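Local coordinates for protein ribonucleoside-diphosphate reductase (PDB 5IM3) that probably reduces ribonucleoside diphosphates to the deoxyribonucleotides needed for DNA synthesis, and is regulated allosterically through dATP bound at its ATP cone and other sites, at residues T223-M228 against R291-T296; R572-H577 against N763-A768; Q698-L703 against K759-S764; T850-E855 against N877-G882; A881-K886 against L906-A911. One frame throughout, in Å; residues are numbered along the deposited sequence.

Contact 1: residues T223-M228 against R291-T296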
# COMPACT_ATOMS: atom_id res chain seq x y z
N THR A 223 1.48 8.98 -52.07
CA THR A 223 2.01 7.64 -51.81
C THR A 223 1.08 6.57 -52.38
O THR A 223 1.55 5.60 -52.99
CB THR A 223 2.21 7.44 -50.31
OG1 THR A 223 2.97 8.53 -49.78
CG2 THR A 223 2.94 6.14 -50.04
N ALA A 224 -0.23 6.73 -52.19
CA ALA A 224 -1.18 5.75 -52.71
C ALA A 224 -1.17 5.73 -54.24
O ALA A 224 -1.23 4.66 -54.85
CB ALA A 224 -2.58 6.06 -52.19
N ARG A 225 -1.11 6.91 -54.86
CA ARG A 225 -1.14 6.97 -56.32
C ARG A 225 0.09 6.33 -56.94
O ARG A 225 0.01 5.74 -58.02
CB ARG A 225 -1.29 8.42 -56.78
CG ARG A 225 -2.60 9.05 -56.34
CD ARG A 225 -2.64 10.53 -56.63
NE ARG A 225 -3.76 11.18 -55.96
CZ ARG A 225 -4.06 12.47 -56.07
NH1 ARG A 225 -3.32 13.26 -56.83
NH2 ARG A 225 -5.10 12.96 -55.42
N LEU A 226 1.24 6.41 -56.26
CA LEU A 226 2.44 5.74 -56.76
C LEU A 226 2.32 4.23 -56.63
O LEU A 226 2.66 3.49 -57.56
CB LEU A 226 3.67 6.26 -56.01
CG LEU A 226 3.98 7.74 -56.21
CD1 LEU A 226 5.08 8.21 -55.26
CD2 LEU A 226 4.38 8.02 -57.66
N LEU A 227 1.84 3.74 -55.48
CA LEU A 227 1.65 2.31 -55.30
C LEU A 227 0.69 1.74 -56.33
O LEU A 227 0.81 0.57 -56.72
CB LEU A 227 1.13 2.03 -53.89
CG LEU A 227 0.76 0.58 -53.56
CD1 LEU A 227 1.97 -0.34 -53.74
CD2 LEU A 227 0.20 0.47 -52.15
N MET A 228 -0.28 2.54 -56.79
CA MET A 228 -1.25 2.07 -57.77
C MET A 228 -0.57 1.57 -59.04
O MET A 228 -1.13 0.73 -59.76
CB MET A 228 -2.23 3.19 -58.10
CG MET A 228 -3.50 2.73 -58.78
SD MET A 228 -4.69 2.02 -57.63
CE MET A 228 -5.11 3.48 -56.67
N ARG A 291 -11.41 8.58 -59.66
CA ARG A 291 -11.69 8.31 -58.25
C ARG A 291 -10.59 7.49 -57.59
O ARG A 291 -10.60 7.37 -56.36
CB ARG A 291 -13.04 7.61 -58.11
CG ARG A 291 -14.14 8.35 -58.86
CD ARG A 291 -15.53 7.91 -58.44
NE ARG A 291 -16.55 8.48 -59.31
CZ ARG A 291 -17.86 8.41 -59.07
NH1 ARG A 291 -18.30 7.80 -57.98
NH2 ARG A 291 -18.72 8.95 -59.92
N ASP A 292 -9.65 6.94 -58.35
CA ASP A 292 -8.47 6.33 -57.75
C ASP A 292 -7.61 7.36 -57.03
O ASP A 292 -6.90 7.02 -56.08
CB ASP A 292 -7.64 5.62 -58.83
CG ASP A 292 -8.17 4.25 -59.17
OD1 ASP A 292 -9.24 3.87 -58.65
OD2 ASP A 292 -7.51 3.54 -59.96
N GLN A 293 -7.67 8.62 -57.46
CA GLN A 293 -6.89 9.67 -56.81
C GLN A 293 -7.38 9.98 -55.40
O GLN A 293 -6.67 10.67 -54.66
CB GLN A 293 -6.94 10.95 -57.66
CG GLN A 293 -6.57 10.75 -59.13
CD GLN A 293 -5.17 10.20 -59.32
OE1 GLN A 293 -4.94 9.01 -59.13
NE2 GLN A 293 -4.24 11.06 -59.70
N GLN A 294 -8.56 9.49 -55.02
CA GLN A 294 -9.12 9.78 -53.70
C GLN A 294 -8.43 9.03 -52.58
O GLN A 294 -8.57 9.42 -51.42
CB GLN A 294 -10.62 9.45 -53.68
CG GLN A 294 -11.43 10.15 -54.76
CD GLN A 294 -12.84 9.59 -54.87
OE1 GLN A 294 -13.18 8.60 -54.22
NE2 GLN A 294 -13.65 10.22 -55.71
N PHE A 295 -7.69 7.97 -52.90
CA PHE A 295 -7.24 7.02 -51.89
C PHE A 295 -6.10 7.58 -51.05
O PHE A 295 -5.13 8.12 -51.58
CB PHE A 295 -6.80 5.71 -52.54
CG PHE A 295 -7.93 4.80 -52.89
CD1 PHE A 295 -8.65 4.16 -51.90
CD2 PHE A 295 -8.28 4.57 -54.21
CE1 PHE A 295 -9.69 3.31 -52.21
CE2 PHE A 295 -9.32 3.73 -54.54
CZ PHE A 295 -10.02 3.10 -53.54
N THR A 296 -6.23 7.43 -49.73
CA THR A 296 -5.09 7.54 -48.84
C THR A 296 -4.27 6.25 -48.90
O THR A 296 -4.74 5.20 -49.36
CB THR A 296 -5.56 7.78 -47.40
OG1 THR A 296 -6.31 6.64 -46.95
CG2 THR A 296 -6.43 9.02 -47.32
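Arg225 reaches from helix 219-239 to the 3-10 turn ending at Gln294 and takes hold of the backbone carbonyl of Gln293. The polar part of the contact is a side-on grip: NE lies 3.2 Å from Gln293 O, close to the carbonyl plane and on a lone pair, while NH2 is nearer, 2.9 Å from the same Gln293 O but tilted from that plane. The extended run of the chain from CG to NE carries the guanidinium across. NH1 serves other acceptors, Glu174 O and Ala172 O.

Stacking fixes the same group from a second direction. The Gln293 side chain crosses Arg225 at about a right angle, with its amide and the guanidinium only 24° apart in plane; Gln293 CB covers one guanidinium face toward the rim, and NE2 comes within 3.5 Å of Arg225 CD.

Van der Waals contacts add to this. Ala224 CB lies 3.3 Å from Phe295 O and also near Phe295 CB, and Met228, bent at chi2 and chi3, brings CE to 4.0 Å from Asp292 CB and obliquely against the Phe295 ring. The Asp292 carboxylate itself is bound by Gln320 and Tyr254.

The chemistry implies that, where the second ATP-cone region joins the all-alpha region, both hydrogen bonds between these segments come from one side chain and end on one main-chain oxygen, the flat guanidinium being held by bonds in or near its plane and packing over a face.

Contact 2: residues R572-H577 against N763-A768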
# COMPACT_ATOMS: atom_id res chain seq x y z
N ARG A 572 -38.97 1.47 -27.02
CA ARG A 572 -38.77 2.23 -28.24
C ARG A 572 -38.61 1.34 -29.47
O ARG A 572 -38.45 1.86 -30.57
CB ARG A 572 -37.56 3.15 -28.10
CG ARG A 572 -37.62 4.07 -26.89
CD ARG A 572 -36.54 5.13 -26.94
NE ARG A 572 -36.62 5.93 -28.15
CZ ARG A 572 -35.69 6.79 -28.55
NH1 ARG A 572 -34.60 6.98 -27.82
NH2 ARG A 572 -35.86 7.48 -29.68
N SER A 573 -38.65 0.03 -29.30
CA SER A 573 -38.55 -0.87 -30.44
C SER A 573 -39.81 -0.75 -31.29
O SER A 573 -40.92 -0.82 -30.76
CB SER A 573 -38.36 -2.31 -29.97
OG SER A 573 -38.35 -3.21 -31.06
N PRO A 574 -39.69 -0.56 -32.61
CA PRO A 574 -40.89 -0.51 -33.45
C PRO A 574 -41.62 -1.84 -33.57
O PRO A 574 -42.74 -1.87 -34.09
CB PRO A 574 -40.35 -0.06 -34.82
CG PRO A 574 -39.03 0.56 -34.53
CD PRO A 574 -38.48 -0.20 -33.37
N GLN A 575 -41.02 -2.94 -33.12
CA GLN A 575 -41.56 -4.28 -33.32
C GLN A 575 -42.10 -4.89 -32.02
O GLN A 575 -42.08 -6.11 -31.85
CB GLN A 575 -40.49 -5.19 -33.93
CG GLN A 575 -40.10 -4.80 -35.35
CD GLN A 575 -41.22 -5.06 -36.34
OE1 GLN A 575 -42.08 -4.22 -36.56
NE2 GLN A 575 -41.21 -6.25 -36.94
N GLN A 576 -42.60 -4.05 -31.11
CA GLN A 576 -43.14 -4.55 -29.85
C GLN A 576 -44.35 -5.44 -30.04
O GLN A 576 -44.66 -6.25 -29.16
CB GLN A 576 -43.52 -3.39 -28.93
CG GLN A 576 -42.36 -2.53 -28.50
CD GLN A 576 -42.81 -1.22 -27.86
OE1 GLN A 576 -43.53 -1.22 -26.86
NE2 GLN A 576 -42.39 -0.11 -28.44
N HIS A 577 -45.05 -5.31 -31.16
CA HIS A 577 -46.30 -6.02 -31.38
C HIS A 577 -46.11 -7.47 -31.79
O HIS A 577 -47.10 -8.22 -31.85
CB HIS A 577 -47.13 -5.31 -32.46
CG HIS A 577 -46.50 -5.36 -33.82
ND1 HIS A 577 -45.25 -4.85 -34.09
CD2 HIS A 577 -46.96 -5.87 -34.99
CE1 HIS A 577 -44.96 -5.04 -35.36
NE2 HIS A 577 -45.98 -5.65 -35.93
N ASN A 763 -38.92 -1.35 -43.97
CA ASN A 763 -37.96 -1.89 -43.01
C ASN A 763 -38.42 -1.62 -41.59
O ASN A 763 -38.81 -0.49 -41.26
CB ASN A 763 -36.58 -1.29 -43.25
CG ASN A 763 -36.14 -1.36 -44.70
OD1 ASN A 763 -36.26 -0.39 -45.45
ND2 ASN A 763 -35.64 -2.52 -45.10
N SER A 764 -38.36 -2.65 -40.74
CA SER A 764 -38.79 -2.51 -39.35
C SER A 764 -37.85 -1.61 -38.56
O SER A 764 -38.30 -0.89 -37.66
CB SER A 764 -38.89 -3.88 -38.68
OG SER A 764 -37.64 -4.55 -38.70
N ASN A 765 -36.56 -1.66 -38.86
CA ASN A 765 -35.56 -0.80 -38.25
C ASN A 765 -34.68 -0.26 -39.37
O ASN A 765 -34.41 -0.95 -40.36
CB ASN A 765 -34.72 -1.54 -37.20
CG ASN A 765 -35.50 -1.86 -35.93
OD1 ASN A 765 -35.43 -1.12 -34.95
ND2 ASN A 765 -36.25 -2.96 -35.95
N ILE A 766 -34.22 0.99 -39.20
CA ILE A 766 -33.50 1.71 -40.25
C ILE A 766 -32.07 2.01 -39.84
O ILE A 766 -31.13 1.80 -40.62
CB ILE A 766 -34.23 3.01 -40.64
CG1 ILE A 766 -35.74 2.80 -40.79
CG2 ILE A 766 -33.65 3.54 -41.94
CD1 ILE A 766 -36.14 2.03 -42.01
N MET A 767 -31.87 2.53 -38.63
CA MET A 767 -30.63 3.19 -38.26
C MET A 767 -29.96 2.50 -37.08
O MET A 767 -30.62 2.04 -36.15
CB MET A 767 -30.90 4.65 -37.90
CG MET A 767 -31.62 5.41 -38.99
SD MET A 767 -32.33 6.93 -38.36
CE MET A 767 -30.85 7.89 -38.09
N ALA A 768 -28.63 2.45 -37.15
CA ALA A 768 -27.80 1.96 -36.05
C ALA A 768 -26.38 2.42 -36.32
O ALA A 768 -25.89 2.29 -37.45
CB ALA A 768 -27.86 0.44 -35.93
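The Gln575 amide lies flat against Ser764: Ser764 CB is 3.5 Å from Gln575 CD and only slightly farther from CG, OE1 and NE2, which places the methylene over the group. At the edge of the neighbouring His577 ring, in its plane, stands Gln575 OE1. The second flat group, the Asn765 amide, turns its oxygen to the proline ring, with OD1 3.6 Å from Pro574 CD, and the two side chains cross obliquely. The motif on one side is a type I beta turn, Ser573 to Gln576, whose two central residues, Pro574 and Gln575, meet an irregular loop that follows helix 751-757 within the barrel domain.

The contact is buried and small, 168 Å² over both sides, and the two segments exchange no hydrogen bond. Pro574 supplies the other half of the interface, its CG lying 3.5 Å from Ser764 O. A bend at chi2 (-69°) sends Gln575 CD over the serine.

Polar groups here are satisfied by neighbouring loops and the end of helix 646-655: Gln575 OE1 bonds to Tyr710 OH and NE2 to Thr712 OG1. Ser764 O accepts from Trp718 NE1, and Ser764 OG pairs with His655 O, so the serine is fixed at both its carbonyl and its hydroxyl.

A bond within the turn adds to these. Gln576 folds back toward the start of the turn, and its NE2 donates to Ser573 O over 2.8 Å, the N-H pointing nearly straight at the oxygen (161°).

Contact 3: residues Q698-L703 against K759-S764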
# COMPACT_ATOMS: atom_id res chain seq x y z
N GLN A 698 -37.86 8.45 -44.74
CA GLN A 698 -38.51 8.76 -46.00
C GLN A 698 -38.12 7.77 -47.09
O GLN A 698 -38.95 7.38 -47.92
CB GLN A 698 -38.16 10.19 -46.43
CG GLN A 698 -38.88 10.65 -47.69
CD GLN A 698 -38.51 12.05 -48.09
OE1 GLN A 698 -37.34 12.43 -48.07
NE2 GLN A 698 -39.51 12.85 -48.47
N ALA A 699 -36.85 7.36 -47.11
CA ALA A 699 -36.40 6.38 -48.10
C ALA A 699 -37.10 5.04 -47.92
O ALA A 699 -37.46 4.38 -48.90
CB ALA A 699 -34.88 6.20 -48.02
N SER A 700 -37.31 4.63 -46.67
CA SER A 700 -38.00 3.37 -46.42
C SER A 700 -39.43 3.41 -46.93
O SER A 700 -39.96 2.39 -47.39
CB SER A 700 -37.96 3.04 -44.93
OG SER A 700 -38.09 1.64 -44.71
N CYS A 701 -40.07 4.58 -46.88
CA CYS A 701 -41.41 4.72 -47.45
C CYS A 701 -41.38 4.55 -48.96
O CYS A 701 -42.33 4.00 -49.55
CB CYS A 701 -42.00 6.09 -47.08
SG CYS A 701 -42.25 6.38 -45.32
N ASP A 702 -40.32 5.02 -49.62
CA ASP A 702 -40.23 4.90 -51.07
C ASP A 702 -40.09 3.44 -51.49
O ASP A 702 -40.68 3.01 -52.48
CB ASP A 702 -39.07 5.73 -51.60
CG ASP A 702 -39.21 7.21 -51.30
OD1 ASP A 702 -40.33 7.64 -50.95
OD2 ASP A 702 -38.21 7.94 -51.41
N LEU A 703 -39.29 2.66 -50.75
CA LEU A 703 -39.17 1.24 -51.04
C LEU A 703 -40.48 0.51 -50.79
O LEU A 703 -40.82 -0.43 -51.52
CB LEU A 703 -38.04 0.62 -50.21
CG LEU A 703 -36.65 1.21 -50.44
CD1 LEU A 703 -35.65 0.58 -49.49
CD2 LEU A 703 -36.21 1.04 -51.89
N LYS A 759 -48.85 4.58 -43.69
CA LYS A 759 -49.29 3.85 -44.87
C LYS A 759 -48.36 2.70 -45.24
O LYS A 759 -48.76 1.85 -46.04
CB LYS A 759 -49.41 4.82 -46.05
CG LYS A 759 -50.57 5.80 -45.90
CD LYS A 759 -50.26 7.16 -46.54
CE LYS A 759 -50.08 7.06 -48.04
NZ LYS A 759 -49.72 8.38 -48.63
N GLY A 760 -47.16 2.65 -44.68
CA GLY A 760 -46.25 1.54 -44.94
C GLY A 760 -44.81 1.95 -45.12
O GLY A 760 -44.52 2.95 -45.79
N ILE A 761 -43.89 1.20 -44.51
CA ILE A 761 -42.47 1.33 -44.81
C ILE A 761 -41.90 -0.06 -45.05
O ILE A 761 -42.51 -1.08 -44.71
CB ILE A 761 -41.67 2.06 -43.70
CG1 ILE A 761 -41.74 1.32 -42.37
CG2 ILE A 761 -42.17 3.48 -43.54
CD1 ILE A 761 -40.85 1.93 -41.32
N ARG A 762 -40.71 -0.08 -45.64
CA ARG A 762 -40.10 -1.31 -46.12
C ARG A 762 -39.29 -2.03 -45.05
O ARG A 762 -39.02 -3.23 -45.21
CB ARG A 762 -39.20 -0.99 -47.32
CG ARG A 762 -38.45 -2.16 -47.93
CD ARG A 762 -39.39 -3.22 -48.49
NE ARG A 762 -38.64 -4.26 -49.19
CZ ARG A 762 -39.18 -5.36 -49.71
NH1 ARG A 762 -40.48 -5.57 -49.60
NH2 ARG A 762 -38.41 -6.24 -50.33
N ASN A 763 -38.92 -1.35 -43.97
CA ASN A 763 -37.96 -1.89 -43.01
C ASN A 763 -38.42 -1.62 -41.59
O ASN A 763 -38.81 -0.49 -41.26
CB ASN A 763 -36.58 -1.29 -43.25
CG ASN A 763 -36.14 -1.36 -44.70
OD1 ASN A 763 -36.26 -0.39 -45.45
ND2 ASN A 763 -35.64 -2.52 -45.10
N SER A 764 -38.36 -2.65 -40.74
CA SER A 764 -38.79 -2.51 -39.35
C SER A 764 -37.85 -1.61 -38.56
O SER A 764 -38.30 -0.89 -37.66
CB SER A 764 -38.89 -3.88 -38.68
OG SER A 764 -37.64 -4.55 -38.70
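Ser700 and Asn763 form the innermost pair: Ser700 OG donates to Asn763 OD1 at 2.8 Å, a little tilted from the amide plane. The setting is a helix-against-loop contact in the barrel domain, where helix 679-707 packs on the irregular chain leaving helix 751-757. With OG anti to the backbone N (chi1 -155°), the serine hydroxyl stands at the loop's flank. The same residue also receives a backbone N-H. Arg762 N donates to Ser700 O at 3.1 Å, approaching from well above the carbonyl plane, and makes a weak second bond to Ser700 OG. One serine thus meets the loop with both main chain and side chain, although its carbonyl belongs to a helix.

Around this core the packing is close. Leu703 CB rests on Arg762 CB at 3.5 Å, one helical turn beyond Ser700, and Leu703 CD1 approaches Asn763 OD1. At the position after Ser700, Cys701 SG is 3.4 Å from Ile761 CG2, a snug meeting of sulfur and methyl in a buried place.

The second shell orients the loop side chains. Asp635, on helix 620-640, uses OD2 for a salt bridge with Arg762 NE and OD1 for a bond to Asn763 ND2, so that one carboxylate spans two adjacent residues; Asn763 ND2 also bonds to Arg656 O.

Before them in the chain, Gly760 takes the backbone out of helical geometry at phi 139°, where a CB would jam against the carbonyl oxygen of Lys759.

Contact 4: residues T850-E855 against N877-G882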
# COMPACT_ATOMS: atom_id res chain seq x y z
N THR A 850 -8.11 15.52 -27.32
CA THR A 850 -8.13 14.10 -27.58
C THR A 850 -9.22 13.41 -26.74
O THR A 850 -9.87 14.03 -25.90
CB THR A 850 -6.71 13.56 -27.36
OG1 THR A 850 -6.05 13.47 -28.63
CG2 THR A 850 -6.68 12.21 -26.67
N ALA A 851 -9.45 12.13 -27.00
CA ALA A 851 -10.53 11.40 -26.34
C ALA A 851 -10.43 11.46 -24.82
O ALA A 851 -11.45 11.60 -24.13
CB ALA A 851 -10.53 9.95 -26.81
N PHE A 852 -9.22 11.35 -24.27
CA PHE A 852 -9.06 11.33 -22.82
C PHE A 852 -9.01 12.72 -22.20
O PHE A 852 -8.98 12.82 -20.97
CB PHE A 852 -7.81 10.55 -22.42
CG PHE A 852 -8.06 9.09 -22.23
CD1 PHE A 852 -8.87 8.65 -21.19
CD2 PHE A 852 -7.51 8.15 -23.08
CE1 PHE A 852 -9.11 7.31 -21.00
CE2 PHE A 852 -7.74 6.80 -22.89
CZ PHE A 852 -8.55 6.38 -21.85
N GLU A 853 -8.99 13.79 -23.00
CA GLU A 853 -9.06 15.15 -22.47
C GLU A 853 -10.32 15.86 -22.94
O GLU A 853 -10.38 17.09 -22.93
CB GLU A 853 -7.80 15.94 -22.84
CG GLU A 853 -7.18 15.62 -24.20
CD GLU A 853 -5.70 15.92 -24.28
OE1 GLU A 853 -5.00 15.78 -23.25
OE2 GLU A 853 -5.23 16.28 -25.37
N VAL A 854 -11.34 15.11 -23.35
CA VAL A 854 -12.70 15.60 -23.49
C VAL A 854 -13.52 15.00 -22.35
O VAL A 854 -13.50 13.78 -22.14
CB VAL A 854 -13.32 15.24 -24.85
CG1 VAL A 854 -14.77 15.71 -24.91
CG2 VAL A 854 -12.52 15.85 -25.99
N GLU A 855 -14.23 15.85 -21.62
CA GLU A 855 -15.03 15.37 -20.51
C GLU A 855 -16.11 14.42 -21.01
O GLU A 855 -16.72 14.64 -22.06
CB GLU A 855 -15.66 16.53 -19.75
CG GLU A 855 -14.64 17.46 -19.11
CD GLU A 855 -15.30 18.51 -18.25
OE1 GLU A 855 -16.08 18.14 -17.35
OE2 GLU A 855 -15.04 19.72 -18.47
N ASN A 877 -18.30 4.01 -27.01
CA ASN A 877 -17.15 3.90 -26.12
C ASN A 877 -17.05 5.15 -25.26
O ASN A 877 -17.32 6.26 -25.71
CB ASN A 877 -15.87 3.70 -26.92
CG ASN A 877 -15.83 2.38 -27.64
OD1 ASN A 877 -16.26 1.36 -27.10
ND2 ASN A 877 -15.34 2.39 -28.87
N LEU A 878 -16.69 4.95 -24.00
CA LEU A 878 -16.53 6.05 -23.06
C LEU A 878 -15.10 6.10 -22.56
O LEU A 878 -14.50 5.06 -22.26
CB LEU A 878 -17.50 5.93 -21.89
CG LEU A 878 -18.98 6.15 -22.23
CD1 LEU A 878 -19.83 5.99 -20.99
CD2 LEU A 878 -19.21 7.53 -22.84
N TYR A 879 -14.56 7.31 -22.48
CA TYR A 879 -13.18 7.54 -22.07
C TYR A 879 -13.20 8.35 -20.79
O TYR A 879 -13.81 9.42 -20.73
CB TYR A 879 -12.40 8.27 -23.17
CG TYR A 879 -12.43 7.53 -24.48
CD1 TYR A 879 -13.49 7.68 -25.37
CD2 TYR A 879 -11.40 6.66 -24.83
CE1 TYR A 879 -13.52 7.00 -26.57
CE2 TYR A 879 -11.43 5.98 -26.03
CZ TYR A 879 -12.49 6.15 -26.89
OH TYR A 879 -12.51 5.47 -28.09
N ILE A 880 -12.55 7.83 -19.75
CA ILE A 880 -12.58 8.44 -18.43
C ILE A 880 -11.15 8.47 -17.90
O ILE A 880 -10.57 7.41 -17.63
CB ILE A 880 -13.50 7.69 -17.47
CG1 ILE A 880 -14.94 7.74 -17.99
CG2 ILE A 880 -13.40 8.29 -16.06
CD1 ILE A 880 -15.95 7.04 -17.11
N ALA A 881 -10.60 9.66 -17.75
CA ALA A 881 -9.37 9.85 -17.00
C ALA A 881 -9.70 10.21 -15.56
O ALA A 881 -10.77 10.75 -15.27
CB ALA A 881 -8.50 10.93 -17.64
N GLY A 882 -8.77 9.91 -14.66
CA GLY A 882 -9.03 10.06 -13.24
C GLY A 882 -9.40 8.74 -12.61
O GLY A 882 -8.90 8.39 -11.54
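Ile880 O, which shares a backbone hydrogen bond with Leu909 in the adjoining strand, also sits at the edge of the Phe852 ring, 3.7 Å from its CE1. Ala881 N lies near that ring plane too. Over a face of the same ring comes Tyr879, whose own ring turns an edge to it: the pair is T-shaped, with planes 86° apart and centroids 5.6 Å from each other. Tyr879 CB adds a CH-pi contact, offset toward the rim of Phe852.

One face of the Tyr879 ring is covered by Ala851, the residue before Phe852. Ala851 CB stands 3.8 Å from the Tyr879 ring centroid, only 9° off the normal, so the methyl rests squarely over the centre. Ala851 O packs on Tyr879 CB at 3.6 Å, and Phe852 O faces Ala881 CB. A bond from Glu853 N to Thr850 O (3.0 Å) closes the tight turn that presents Ala851 and Phe852 side by side.

The hydroxyl of Tyr879 bonds to Glu786, and Tyr879 O to Thr856 OG1. The whole arrangement is that of a loop, lying between helices 842-847 and 856-866, packed on one side of the first strand of a beta-alpha-beta unit, each contributing one ring to the T-shaped pair.

Contact 5: residues A881-K886 against L906-A911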
# COMPACT_ATOMS: atom_id res chain seq x y z
N ALA A 881 -10.60 9.66 -17.75
CA ALA A 881 -9.37 9.85 -17.00
C ALA A 881 -9.70 10.21 -15.56
O ALA A 881 -10.77 10.75 -15.27
CB ALA A 881 -8.50 10.93 -17.64
N GLY A 882 -8.77 9.91 -14.66
CA GLY A 882 -9.03 10.06 -13.24
C GLY A 882 -9.40 8.74 -12.61
O GLY A 882 -8.90 8.39 -11.54
N ALA A 883 -10.27 8.00 -13.29
CA ALA A 883 -10.65 6.64 -12.91
C ALA A 883 -10.92 6.51 -11.41
O ALA A 883 -10.01 6.21 -10.63
CB ALA A 883 -9.57 5.65 -13.32
N SER A 884 -12.17 6.72 -11.02
CA SER A 884 -12.63 6.42 -9.67
C SER A 884 -14.00 5.77 -9.77
O SER A 884 -14.75 6.01 -10.72
CB SER A 884 -12.69 7.67 -8.79
OG SER A 884 -13.64 8.60 -9.30
N GLY A 885 -14.32 4.93 -8.79
CA GLY A 885 -15.67 4.39 -8.71
C GLY A 885 -16.71 5.48 -8.63
O GLY A 885 -17.82 5.33 -9.17
N LYS A 886 -16.38 6.59 -7.96
CA LYS A 886 -17.28 7.74 -7.92
C LYS A 886 -17.51 8.30 -9.31
O LYS A 886 -18.65 8.61 -9.69
CB LYS A 886 -16.68 8.82 -7.01
CG LYS A 886 -17.56 10.04 -6.81
CD LYS A 886 -16.73 11.24 -6.39
CE LYS A 886 -17.59 12.32 -5.75
NZ LYS A 886 -18.08 11.91 -4.41
N LEU A 906 -15.38 0.55 -21.83
CA LEU A 906 -14.88 1.59 -20.95
C LEU A 906 -13.37 1.66 -21.13
O LEU A 906 -12.67 0.65 -20.97
CB LEU A 906 -15.24 1.31 -19.49
CG LEU A 906 -14.56 2.21 -18.46
CD1 LEU A 906 -15.02 3.65 -18.61
CD2 LEU A 906 -14.82 1.71 -17.06
N ARG A 907 -12.87 2.84 -21.47
CA ARG A 907 -11.44 3.11 -21.52
C ARG A 907 -11.11 4.01 -20.34
O ARG A 907 -11.54 5.17 -20.30
CB ARG A 907 -11.05 3.76 -22.85
CG ARG A 907 -11.39 2.92 -24.07
CD ARG A 907 -10.39 1.79 -24.26
NE ARG A 907 -10.67 1.03 -25.49
CZ ARG A 907 -11.25 -0.16 -25.53
NH1 ARG A 907 -11.63 -0.77 -24.41
NH2 ARG A 907 -11.45 -0.75 -26.70
N ALA A 908 -10.38 3.48 -19.37
CA ALA A 908 -10.14 4.16 -18.10
C ALA A 908 -8.65 4.31 -17.84
O ALA A 908 -7.87 3.38 -18.08
CB ALA A 908 -10.80 3.39 -16.94
N LEU A 909 -8.27 5.49 -17.36
CA LEU A 909 -6.90 5.78 -16.94
C LEU A 909 -6.93 6.25 -15.49
O LEU A 909 -7.66 7.18 -15.15
CB LEU A 909 -6.25 6.85 -17.82
CG LEU A 909 -5.98 6.51 -19.28
CD1 LEU A 909 -5.30 7.69 -19.97
CD2 LEU A 909 -5.13 5.25 -19.40
N ALA A 910 -6.12 5.61 -14.65
CA ALA A 910 -6.00 6.00 -13.25
C ALA A 910 -4.82 6.93 -13.00
O ALA A 910 -4.49 7.20 -11.84
CB ALA A 910 -5.87 4.76 -12.36
N ALA A 911 -4.19 7.44 -14.06
CA ALA A 911 -3.04 8.33 -13.89
C ALA A 911 -3.47 9.73 -13.46
O ALA A 911 -2.83 10.33 -12.59
CB ALA A 911 -2.23 8.39 -15.19
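Ala883 meets Leu909 and Ala910 through two successive positive phi values, 99° at Gly882 and 45° at Ala883, which turn the chain off the strand and swing the Ala883 methyl to the neighbouring strand's end. Ala883 CB lands 3.6 Å from Ala910 CA; its still closer approach to Leu909 O is doubtful. At Gly882 the turn demands glycine, because a CB there would jam against the carbonyl oxygen of Ala881.

Methyl groups complete the meeting: the CB atoms of Ala883 and Ala910 are 3.9 Å apart, and Ala908 CB lies a little farther from that of Ala883.

Just before the turn, Ala881 and Leu909 form a parallel bridge, their CA atoms 4.8 Å apart, with both side chains on one face of the two-stranded sheet. This is the strand-to-helix turn of a beta-alpha-beta unit, beside the end of its second strand: strand 878-881 leads into helix 885-897 and the chain returns as strand 906-909. Phe556 of helix 544-558 touches Ala883 and Ala908, while Phe852 reaches the Leu909 side chain.

Past the turn, Ser884 is the N-cap of helix 885-897: its OG accepts from Lys887 N, and Lys887 NZ in turn bonds back to Ala881 O.

Read from the N terminus, contact 1 closes first, bringing the second ATP-cone region against the all-alpha region across 62 mostly helical residues. It stands alone, its centre about 34 Å or more from the centre of each of the others. Contact 2 then spans the longest loop, 185 residues of the barrel domain, and contact 3 opens inside it, both ending on a shared Asn763-Ser764 stretch; Ile766 also packs on Ser700, joining them in space. Contacts 4 and 5 come after these; contact 5 starts on the stretch where contact 4 ends, sharing Ala881 and Gly882. The first ties a loop to strand 878-881, the second that strand's end to strand 906-909, and backbone bonds between the two strands unite both contacts.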